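PDB 2PLC: phosphatidylinositol-specific phospholipase C from Listeria monocytogenes, which is a bacterial enzyme of the phosphatidylinositol-specific phospholipase C family, built on a TIM-barrel type of fold. Local coordinates for residues 51-55 with 56-60; 164-168 with 169-173; 241-244 with 245-249. All coordinates share one frame; numbering follows the deposited sequence.

Contact 1: residues 51-55 with 56-60; sequences YQQLE and AGIRY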
# COMPACT_ATOMS: atom_id res chain seq x y z
N TYR A 51 -7.00 5.80 9.81
CA TYR A 51 -8.06 6.66 9.32
C TYR A 51 -7.57 8.02 8.83
O TYR A 51 -8.08 8.55 7.84
CB TYR A 51 -9.14 6.82 10.38
CG TYR A 51 -10.36 7.48 9.83
CD1 TYR A 51 -11.19 6.81 8.93
CD2 TYR A 51 -10.63 8.83 10.11
CE1 TYR A 51 -12.26 7.46 8.31
CE2 TYR A 51 -11.69 9.49 9.50
CZ TYR A 51 -12.51 8.81 8.60
OH TYR A 51 -13.56 9.48 7.96
N GLN A 52 -6.59 8.58 9.53
CA GLN A 52 -6.05 9.88 9.14
C GLN A 52 -5.32 9.79 7.81
O GLN A 52 -5.38 10.71 7.00
CB GLN A 52 -5.09 10.41 10.20
CG GLN A 52 -5.72 10.60 11.55
CD GLN A 52 -4.78 11.28 12.52
OE1 GLN A 52 -5.12 12.31 13.10
NE2 GLN A 52 -3.58 10.72 12.67
N GLN A 53 -4.63 8.67 7.59
CA GLN A 53 -3.88 8.43 6.36
C GLN A 53 -4.82 8.37 5.16
O GLN A 53 -4.53 8.93 4.10
CB GLN A 53 -3.09 7.13 6.46
CG GLN A 53 -1.96 7.15 7.48
CD GLN A 53 -1.26 5.82 7.57
OE1 GLN A 53 -1.09 5.12 6.56
NE2 GLN A 53 -0.85 5.44 8.78
N LEU A 54 -5.95 7.70 5.33
CA LEU A 54 -6.93 7.58 4.26
C LEU A 54 -7.49 8.95 3.90
O LEU A 54 -7.55 9.31 2.73
CB LEU A 54 -8.06 6.62 4.66
CG LEU A 54 -7.64 5.16 4.90
CD1 LEU A 54 -8.85 4.31 5.24
CD2 LEU A 54 -6.93 4.61 3.67
N GLU A 55 -7.86 9.73 4.91
CA GLU A 55 -8.38 11.08 4.68
C GLU A 55 -7.32 12.01 4.08
O GLU A 55 -7.65 13.00 3.44
CB GLU A 55 -8.92 11.70 5.97
CG GLU A 55 -10.20 11.07 6.48
CD GLU A 55 -11.06 12.05 7.26
OE1 GLU A 55 -10.50 12.87 8.03
OE2 GLU A 55 -12.31 12.00 7.10
N ALA A 56 -6.04 11.68 4.30
CA ALA A 56 -4.93 12.47 3.78
C ALA A 56 -4.64 12.12 2.31
O ALA A 56 -3.83 12.79 1.66
CB ALA A 56 -3.69 12.26 4.63
N GLY A 57 -5.26 11.06 1.80
CA GLY A 57 -5.03 10.69 0.42
C GLY A 57 -4.32 9.38 0.18
O GLY A 57 -4.20 8.96 -0.97
N ILE A 58 -3.84 8.73 1.23
CA ILE A 58 -3.15 7.45 1.09
C ILE A 58 -4.14 6.44 0.53
O ILE A 58 -5.26 6.33 1.03
CB ILE A 58 -2.62 6.95 2.46
CG1 ILE A 58 -1.57 7.91 3.02
CG2 ILE A 58 -2.06 5.54 2.34
CD1 ILE A 58 -0.38 8.15 2.12
N ARG A 59 -3.75 5.72 -0.52
CA ARG A 59 -4.65 4.73 -1.12
C ARG A 59 -4.03 3.35 -1.18
O ARG A 59 -4.61 2.42 -1.75
CB ARG A 59 -5.10 5.17 -2.51
CG ARG A 59 -6.05 6.36 -2.51
CD ARG A 59 -7.36 6.06 -1.79
NE ARG A 59 -8.20 7.25 -1.73
CZ ARG A 59 -8.18 8.13 -0.74
NH1 ARG A 59 -7.36 7.96 0.30
NH2 ARG A 59 -8.95 9.22 -0.79
N TYR A 60 -2.83 3.23 -0.64
CA TYR A 60 -2.15 1.95 -0.60
C TYR A 60 -1.73 1.75 0.85
O TYR A 60 -1.11 2.63 1.44
CB TYR A 60 -0.90 1.95 -1.49
CG TYR A 60 0.00 0.76 -1.24
CD1 TYR A 60 -0.20 -0.45 -1.88
CD2 TYR A 60 1.04 0.85 -0.31
CE1 TYR A 60 0.60 -1.56 -1.62
CE2 TYR A 60 1.85 -0.25 -0.03
CZ TYR A 60 1.62 -1.45 -0.69
OH TYR A 60 2.41 -2.53 -0.42

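Contact 2: residues 164-168 with 169-173; sequences LVINS and RKFGM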
# COMPACT_ATOMS: atom_id res chain seq x y z
N LEU A 164 -5.84 -15.34 -2.40
CA LEU A 164 -6.88 -15.79 -1.49
C LEU A 164 -8.14 -16.22 -2.25
O LEU A 164 -8.78 -15.41 -2.93
CB LEU A 164 -7.24 -14.69 -0.50
CG LEU A 164 -8.29 -15.06 0.56
CD1 LEU A 164 -7.67 -16.00 1.59
CD2 LEU A 164 -8.80 -13.82 1.24
N VAL A 165 -8.47 -17.50 -2.13
CA VAL A 165 -9.66 -18.04 -2.79
C VAL A 165 -10.68 -18.47 -1.74
O VAL A 165 -10.40 -19.31 -0.88
CB VAL A 165 -9.31 -19.25 -3.68
CG1 VAL A 165 -10.55 -19.74 -4.40
CG2 VAL A 165 -8.23 -18.89 -4.69
N ILE A 166 -11.85 -17.84 -1.78
CA ILE A 166 -12.94 -18.17 -0.86
C ILE A 166 -14.12 -18.57 -1.73
O ILE A 166 -14.70 -17.74 -2.43
CB ILE A 166 -13.32 -16.97 0.06
CG1 ILE A 166 -12.08 -16.48 0.82
CG2 ILE A 166 -14.39 -17.40 1.06
CD1 ILE A 166 -12.35 -15.28 1.71
N ASN A 167 -14.44 -19.87 -1.70
CA ASN A 167 -15.51 -20.47 -2.49
C ASN A 167 -15.09 -20.55 -3.95
O ASN A 167 -14.12 -21.24 -4.28
CB ASN A 167 -16.82 -19.69 -2.34
CG ASN A 167 -17.52 -19.98 -1.02
OD1 ASN A 167 -18.20 -20.99 -0.88
ND2 ASN A 167 -17.34 -19.09 -0.05
N SER A 168 -15.80 -19.85 -4.82
CA SER A 168 -15.46 -19.85 -6.23
C SER A 168 -14.95 -18.49 -6.66
O SER A 168 -14.84 -18.20 -7.85
CB SER A 168 -16.69 -20.24 -7.07
OG SER A 168 -17.08 -21.58 -6.80
N ARG A 169 -14.63 -17.66 -5.67
CA ARG A 169 -14.13 -16.31 -5.92
C ARG A 169 -12.68 -16.14 -5.48
O ARG A 169 -12.27 -16.63 -4.43
CB ARG A 169 -15.01 -15.27 -5.22
CG ARG A 169 -16.48 -15.33 -5.63
CD ARG A 169 -16.66 -15.11 -7.13
NE ARG A 169 -16.50 -13.71 -7.52
CZ ARG A 169 -16.59 -13.27 -8.78
NH1 ARG A 169 -16.85 -14.11 -9.77
NH2 ARG A 169 -16.45 -11.98 -9.04
N LYS A 170 -11.91 -15.45 -6.32
CA LYS A 170 -10.51 -15.15 -6.06
C LYS A 170 -10.45 -13.70 -5.62
O LYS A 170 -10.73 -12.79 -6.41
CB LYS A 170 -9.67 -15.36 -7.33
CG LYS A 170 -8.17 -15.22 -7.13
CD LYS A 170 -7.39 -15.52 -8.40
CE LYS A 170 -7.65 -14.49 -9.49
NZ LYS A 170 -6.76 -14.69 -10.67
N PHE A 171 -10.12 -13.49 -4.35
CA PHE A 171 -10.05 -12.16 -3.76
C PHE A 171 -8.76 -11.42 -4.08
O PHE A 171 -7.72 -11.65 -3.46
CB PHE A 171 -10.26 -12.24 -2.24
CG PHE A 171 -11.68 -12.54 -1.86
CD1 PHE A 171 -12.27 -13.76 -2.21
CD2 PHE A 171 -12.44 -11.61 -1.17
CE1 PHE A 171 -13.60 -14.03 -1.89
CE2 PHE A 171 -13.77 -11.87 -0.84
CZ PHE A 171 -14.35 -13.08 -1.20
N GLY A 172 -8.84 -10.51 -5.05
CA GLY A 172 -7.67 -9.76 -5.46
C GLY A 172 -6.64 -10.62 -6.15
O GLY A 172 -6.98 -11.47 -6.97
N MET A 173 -5.38 -10.41 -5.80
CA MET A 173 -4.27 -11.15 -6.40
C MET A 173 -3.11 -11.37 -5.42
O MET A 173 -3.13 -10.89 -4.29
CB MET A 173 -3.78 -10.43 -7.67
CG MET A 173 -3.70 -8.91 -7.54
SD MET A 173 -3.39 -8.02 -9.08
CE MET A 173 -4.99 -8.10 -9.87
O HOH W 1 -5.13 -12.36 -2.77

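Contact 3: residues 241-244 with 245-249; sequences VLNL and TSEKV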
# COMPACT_ATOMS: atom_id res chain seq x y z
N VAL A 241 8.98 14.40 -8.43
CA VAL A 241 7.62 14.24 -8.92
C VAL A 241 7.09 15.57 -9.46
O VAL A 241 6.41 15.60 -10.48
CB VAL A 241 6.68 13.71 -7.81
CG1 VAL A 241 5.27 13.55 -8.34
CG2 VAL A 241 7.20 12.38 -7.28
N LEU A 242 7.43 16.66 -8.79
CA LEU A 242 7.01 18.00 -9.22
C LEU A 242 7.58 18.34 -10.60
O LEU A 242 6.89 18.93 -11.44
CB LEU A 242 7.44 19.04 -8.18
CG LEU A 242 6.36 19.59 -7.25
CD1 LEU A 242 5.24 18.59 -7.06
CD2 LEU A 242 6.97 19.99 -5.92
N ASN A 243 8.83 17.96 -10.83
CA ASN A 243 9.51 18.20 -12.10
C ASN A 243 8.83 17.41 -13.23
O ASN A 243 8.50 17.97 -14.27
CB ASN A 243 10.97 17.77 -11.99
CG ASN A 243 11.75 18.02 -13.27
OD1 ASN A 243 12.59 17.21 -13.68
ND2 ASN A 243 11.49 19.16 -13.92
N LEU A 244 8.63 16.12 -12.99
CA LEU A 244 8.00 15.22 -13.95
C LEU A 244 6.58 15.64 -14.31
O LEU A 244 6.09 15.32 -15.38
CB LEU A 244 8.00 13.79 -13.39
CG LEU A 244 9.00 12.81 -14.01
CD1 LEU A 244 10.37 13.44 -14.21
CD2 LEU A 244 9.08 11.58 -13.12
N THR A 245 5.92 16.34 -13.39
CA THR A 245 4.56 16.82 -13.64
C THR A 245 4.64 17.98 -14.64
O THR A 245 3.79 18.12 -15.52
CB THR A 245 3.88 17.27 -12.33
OG1 THR A 245 3.78 16.16 -11.43
CG2 THR A 245 2.47 17.82 -12.60
N SER A 246 5.68 18.81 -14.51
CA SER A 246 5.91 19.95 -15.40
C SER A 246 6.20 19.43 -16.80
O SER A 246 5.80 20.03 -17.79
CB SER A 246 7.11 20.77 -14.92
OG SER A 246 6.88 21.34 -13.64
N GLU A 247 6.91 18.30 -16.86
CA GLU A 247 7.27 17.67 -18.12
C GLU A 247 6.12 16.84 -18.68
O GLU A 247 6.30 16.12 -19.67
CB GLU A 247 8.50 16.78 -17.93
CG GLU A 247 9.77 17.53 -17.58
CD GLU A 247 10.11 18.59 -18.62
OE1 GLU A 247 10.49 18.22 -19.75
OE2 GLU A 247 10.00 19.79 -18.29
N LYS A 248 4.95 16.94 -18.05
CA LYS A 248 3.76 16.20 -18.48
C LYS A 248 3.92 14.68 -18.37
O LYS A 248 3.36 13.93 -19.17
CB LYS A 248 3.39 16.58 -19.92
CG LYS A 248 2.26 17.60 -20.06
CD LYS A 248 2.66 18.99 -19.61
CE LYS A 248 1.58 20.00 -19.94
NZ LYS A 248 1.95 21.39 -19.56
N VAL A 249 4.68 14.23 -17.38
CA VAL A 249 4.90 12.80 -17.16
C VAL A 249 4.05 12.29 -15.99
O VAL A 249 4.28 12.67 -14.84
CB VAL A 249 6.38 12.50 -16.90
CG1 VAL A 249 6.60 11.00 -16.82
CG2 VAL A 249 7.24 13.10 -18.00

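Contact 1: residues 51-55 with 56-60
Ala56 meets the last turn of the helix with its amide, which lies near two carbonyls, Gln52 O at 2.9 Å and Gln53 O, both bonds weak and bent. Its methyl group rests against the same two oxygens. Gly57 follows with positive phi, 114°, an angle at which a CB would collide with the carbonyl oxygen before it. Its N donates to Leu54 O (3.0 Å). Ile58 N reaches back to Gln53 O at 3.0 Å, and these two returning bonds define a Schellman motif. The side chain of Ile58 leans on the same oxygen, CB 3.2 Å from Gln53 O, and CG1, set beside its own backbone N (chi1 -63°), comes 3.8 Å from Gln53 CB. Arg59 bends at chi2 and brings NH1 to Leu54 O at 2.8 Å, in the carbonyl plane on a lone pair, while NH1 also bonds Ile58 O. Leu54 O therefore accepts from both Gly57 N and Arg59 NH1, the latter at the guanidinium edge. Arg59 NH2 forms a salt bridge with Glu99. Leu54 packs on Ile89 and Phe92 of helix 82-95, Ile58 touches Pro22 and Thr24 of strand 20-24, and the chain enters strand 60-65.

Contact 2: residues 164-168 with 169-173
Ile166 and Phe171 lie on one face of a tight hairpin, and their side chains cross at about a right angle. Ile166 CD1 sits over one face of the Phe171 ring, 4.1 Å from its centroid and 15° off the normal, which meets the geometry of a CH-pi contact. CB of Ile166 presses nearer the rim, 3.5 Å from Phe171 CE1, and Ile166 O lies at the ring edge in its plane. With CG1 placed beside the backbone N (chi1 -56°) and the chain extended beyond it, the isoleucine carries its terminal methyl over the ring. Leu164 approaches the other end of the phenylalanine, its CD2 4.1 Å from Phe171 CB. The two strands run antiparallel and are joined by a type II' turn from Ile166 to Arg169. Phe171 N bonds Leu164 O at 2.7 Å, and Ile166 N bonds Arg169 O at 2.9 Å. Arg169 N completes the turn by donating to Ile166 O (3.2 Å). One water joins the open end, accepting from Leu164 N and donating to Phe171 O and Met173 O. Leu164 and Phe171 both touch Ile123 of helix 114-125. The chemistry is therefore divided: main-chain bonds pair the strands and a water bridges the end away from the turn, whereas the ring is met across the contact mainly by apolar groups, with no side-chain hydrogen bond between the segments.

Contact 3: residues 241-244 with 245-249
Val241 O is gripped by two donors from the same residue, Thr245 N at 3.0 Å and Thr245 OG1 at 2.9 Å, which reach it from opposite faces of the carbonyl plane. This doubled bond belongs to the C-terminal end of helix 226-246, the helical element of the beta-alpha-beta unit between strands 212-216 and 253-257, and the helix closes here in a Schellman motif. The threonine hydroxyl can turn back along the helix because OG1 stands beside its own backbone N (chi1 -61°). OG1 also bonds Asn271 ND2, so it links the last turn to the segment near the chain's C terminus.

One residue on, Ser246 repeats the pattern at Leu242 O: its N and its OG, both 3.3 Å away, again approach that oxygen from opposite faces. These longer distances suggest a slacker hold than that on Val241 O. The helical series continues with Glu247 N, which donates to Asn243 O in the carbonyl plane.

Glu247 is the first residue to leave helical angles, and Lys248 takes positive phi (64°) as the C-prime residue. Two bonds demonstrate the motif: Lys248 N to Thr245 O at 3.0 Å, and Val249 N to Leu244 O at 2.7 Å, the latter with a C=O...N angle of 167°. By folding back in this way the chain sets Val249 beside Leu244, whose side chain also packs on Leu252 in the following loop. The two side chains meet at a slant, carbon to carbon. Leu244 CG lies 3.9 Å from Val249 CB, and Val249 CG1 lies 4.1 Å from Leu244 CG.

How the contacts relate
From the N terminus, contact 1 comes first, closing the short turn between helix 50-55 and strand 60-65. Contact 2 closes the hairpin of strands 164-166 and 169-174, and contact 3 ends helix 226-246 ahead of strand 253-257. All three are local and lie in series, so none nests within or crosses another. Contact 1 is the most central, its centre about 10 Å from that of the chain; contacts 2 and 3 lie on opposite sides of the chain's centre, their own centres about 38 Å apart. Strands 60-65 and 169-174 belong to the same mixed sheet, whereas strand 253-257 belongs to the parallel sheet.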